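Local coordinates for endo-1,4-beta-xylanase (Bacteroides thetaiotaomicron VPI-5482, PDB 3KST), which probably hydrolyses glycosidic bonds in xylan as a calcium-binding member of glycoside hydrolase family 43, at residues Y202-A207 and Y215-A220. Residues are numbered along the deposited sequence; the frame is centred on the assembly and turned at random.
Sequences YLIYSA and YGVGYA
Tyr205 leans across its neighbouring strand so that one face of its ring lies over Gly218 O, which sits off-centre toward the rim, 3.5 Å from Tyr205 CD1. It reaches there because CG sits between the backbone N and the carbonyl carbon (chi1 65°), and Gly218, its hydrogen-bonded partner, has no side chain to block the ring. The ring runs on until Tyr205 CE1 lies 3.7 Å from Tyr219 C, and its hydroxyl is hydrogen-bonded to Glu182. Paired backbone bonds join Tyr205 with Gly218 (Tyr205 N to Gly218 O 2.8 Å) and Leu203 with Ala220, although that from Ala220 N to Leu203 O is bent; at the loop end the bond from Gly216 N to Ala207 O is weak.

On the face of the sheet away from Tyr205 stand Ile204, Ser206, Val217 and Tyr219. Branched Ile204 CG2 meets Val217 CG1 at 3.6 Å diagonally across the ladder, two residues along from Ile204's own non-hydrogen-bonded partner, Tyr219. The Tyr219 ring lies beside that of Tyr202, pointing the same way, their planes inclined at 46°; Tyr202 CD2 approaches Tyr219 CE2 at 3.9 Å.

At the loop end of the hairpin, Tyr215 swings back with CG anti to its backbone N (chi1 -160°), bringing its ring to Ser206 CB in an off-centre CH-pi contact, 4.3 Å from the centroid. Its hydroxyl bonds to Glu190, the predicted proton donor, and Ser206 OG bonds to the backbone N of His251, a calcium ligand. A phenylalanine in place of Tyr215 would lack the hydroxyl and would probably leave Glu190 without this hydrogen-bonding mate.

The hairpin forms the two inner strands of a four-stranded antiparallel blade of the family's five-bladed beta-propeller, between strands 189-197 and 230-231; Leu203 and Tyr205 pack on strand 172-175, while Ile204 and Val217 meet strands 279-287 and 293-305, respectively.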
loop_
_atom_site.group_PDB
_atom_site.type_symbol
_atom_site.label_atom_id
_atom_site.label_comp_id
_atom_site.label_asym_id
_atom_site.label_seq_id
_atom_site.Cartn_x
_atom_site.Cartn_y
_atom_site.Cartn_z
ATOM N N TYR A 202 -2.215 -10.640 10.198
ATOM C CA TYR A 202 -1.153 -9.666 10.414
ATOM C C TYR A 202 -1.494 -8.381 9.704
ATOM O O TYR A 202 -1.680 -8.399 8.465
ATOM C CB TYR A 202 0.176 -10.182 9.833
ATOM C CG TYR A 202 0.686 -11.410 10.521
ATOM C CD1 TYR A 202 0.186 -12.672 10.195
ATOM C CD2 TYR A 202 1.685 -11.322 11.513
ATOM C CE1 TYR A 202 0.657 -13.797 10.836
ATOM C CE2 TYR A 202 2.144 -12.427 12.167
ATOM C CZ TYR A 202 1.634 -13.677 11.816
ATOM O OH TYR A 202 2.063 -14.799 12.446
ATOM N N LEU A 203 -1.622 -7.301 10.482
ATOM C CA LEU A 203 -1.914 -5.970 9.960
ATOM C C LEU A 203 -0.610 -5.188 10.040
ATOM O O LEU A 203 -0.139 -4.859 11.144
ATOM C CB LEU A 203 -3.042 -5.304 10.752
ATOM C CG LEU A 203 -3.634 -3.971 10.276
ATOM C CD1 LEU A 203 -4.936 -3.682 11.061
ATOM C CD2 LEU A 203 -2.699 -2.787 10.365
ATOM N N ILE A 204 -0.027 -4.907 8.866
ATOM C CA ILE A 204 1.249 -4.215 8.722
ATOM C C ILE A 204 0.941 -2.745 8.313
ATOM O O ILE A 204 0.216 -2.475 7.316
ATOM C CB ILE A 204 2.146 -4.983 7.697
ATOM C CG1 ILE A 204 2.172 -6.500 8.007
ATOM C CG2 ILE A 204 3.529 -4.390 7.714
ATOM C CD1 ILE A 204 2.402 -7.386 6.803
ATOM N N TYR A 205 1.455 -1.798 9.094
ATOM C CA TYR A 205 1.101 -0.391 8.936
ATOM C C TYR A 205 2.266 0.548 9.136
ATOM O O TYR A 205 3.318 0.134 9.670
ATOM C CB TYR A 205 -0.022 -0.053 9.967
ATOM C CG TYR A 205 0.438 -0.166 11.412
ATOM C CD1 TYR A 205 0.330 -1.377 12.115
ATOM C CD2 TYR A 205 0.997 0.941 12.077
ATOM C CE1 TYR A 205 0.789 -1.479 13.461
ATOM C CE2 TYR A 205 1.467 0.840 13.419
ATOM C CZ TYR A 205 1.333 -0.373 14.095
ATOM O OH TYR A 205 1.798 -0.512 15.386
ATOM N N SER A 206 2.051 1.802 8.745
ATOM C CA SER A 206 3.027 2.876 8.957
ATOM C C SER A 206 2.521 3.895 9.994
ATOM O O SER A 206 1.318 4.124 10.111
ATOM C CB SER A 206 3.341 3.586 7.639
ATOM O OG SER A 206 3.823 2.699 6.641
ATOM N N ALA A 207 3.437 4.478 10.771
ATOM C CA ALA A 207 3.106 5.534 11.739
ATOM C C ALA A 207 3.997 6.759 11.566
ATOM O O ALA A 207 5.124 6.643 11.037
ATOM C CB ALA A 207 3.130 4.996 13.203
ATOM N N TYR A 215 9.269 8.268 10.008
ATOM C CA TYR A 215 8.182 7.470 9.395
ATOM C C TYR A 215 8.692 6.025 9.430
ATOM O O TYR A 215 9.881 5.760 9.098
ATOM C CB TYR A 215 7.940 7.874 7.942
ATOM C CG TYR A 215 6.599 7.499 7.315
ATOM C CD1 TYR A 215 5.385 7.796 7.944
ATOM C CD2 TYR A 215 6.542 6.999 6.020
ATOM C CE1 TYR A 215 4.138 7.509 7.329
ATOM C CE2 TYR A 215 5.300 6.700 5.396
ATOM C CZ TYR A 215 4.114 6.963 6.066
ATOM O OH TYR A 215 2.928 6.691 5.461
ATOM N N GLY A 216 7.837 5.100 9.869
ATOM C CA GLY A 216 8.231 3.715 10.002
ATOM C C GLY A 216 7.102 2.721 9.944
ATOM O O GLY A 216 5.944 3.102 10.034
ATOM N N VAL A 217 7.470 1.457 9.770
ATOM C CA VAL A 217 6.532 0.360 9.633
ATOM C C VAL A 217 6.522 -0.555 10.843
ATOM O O VAL A 217 7.584 -0.941 11.360
ATOM C CB VAL A 217 6.871 -0.487 8.393
ATOM C CG1 VAL A 217 5.902 -1.699 8.247
ATOM C CG2 VAL A 217 6.857 0.398 7.117
ATOM N N GLY A 218 5.328 -0.964 11.264
ATOM C CA GLY A 218 5.166 -1.932 12.344
ATOM C C GLY A 218 4.017 -2.859 12.008
ATOM O O GLY A 218 3.362 -2.685 10.958
ATOM N N TYR A 219 3.761 -3.832 12.874
ATOM C CA TYR A 219 2.572 -4.704 12.694
ATOM C C TYR A 219 1.821 -5.014 13.996
ATOM O O TYR A 219 2.310 -4.729 15.101
ATOM C CB TYR A 219 2.920 -6.007 11.954
ATOM C CG TYR A 219 3.622 -7.082 12.773
ATOM C CD1 TYR A 219 5.005 -7.081 12.918
ATOM C CD2 TYR A 219 2.896 -8.127 13.386
ATOM C CE1 TYR A 219 5.676 -8.077 13.651
ATOM C CE2 TYR A 219 3.564 -9.134 14.132
ATOM C CZ TYR A 219 4.946 -9.096 14.257
ATOM O OH TYR A 219 5.619 -10.044 14.976
ATOM N N ALA A 220 0.633 -5.584 13.801
ATOM C CA ALA A 220 -0.258 -6.066 14.850
ATOM C C ALA A 220 -0.907 -7.339 14.363
ATOM O O ALA A 220 -1.074 -7.532 13.154
ATOM C CB ALA A 220 -1.322 -5.047 15.199
#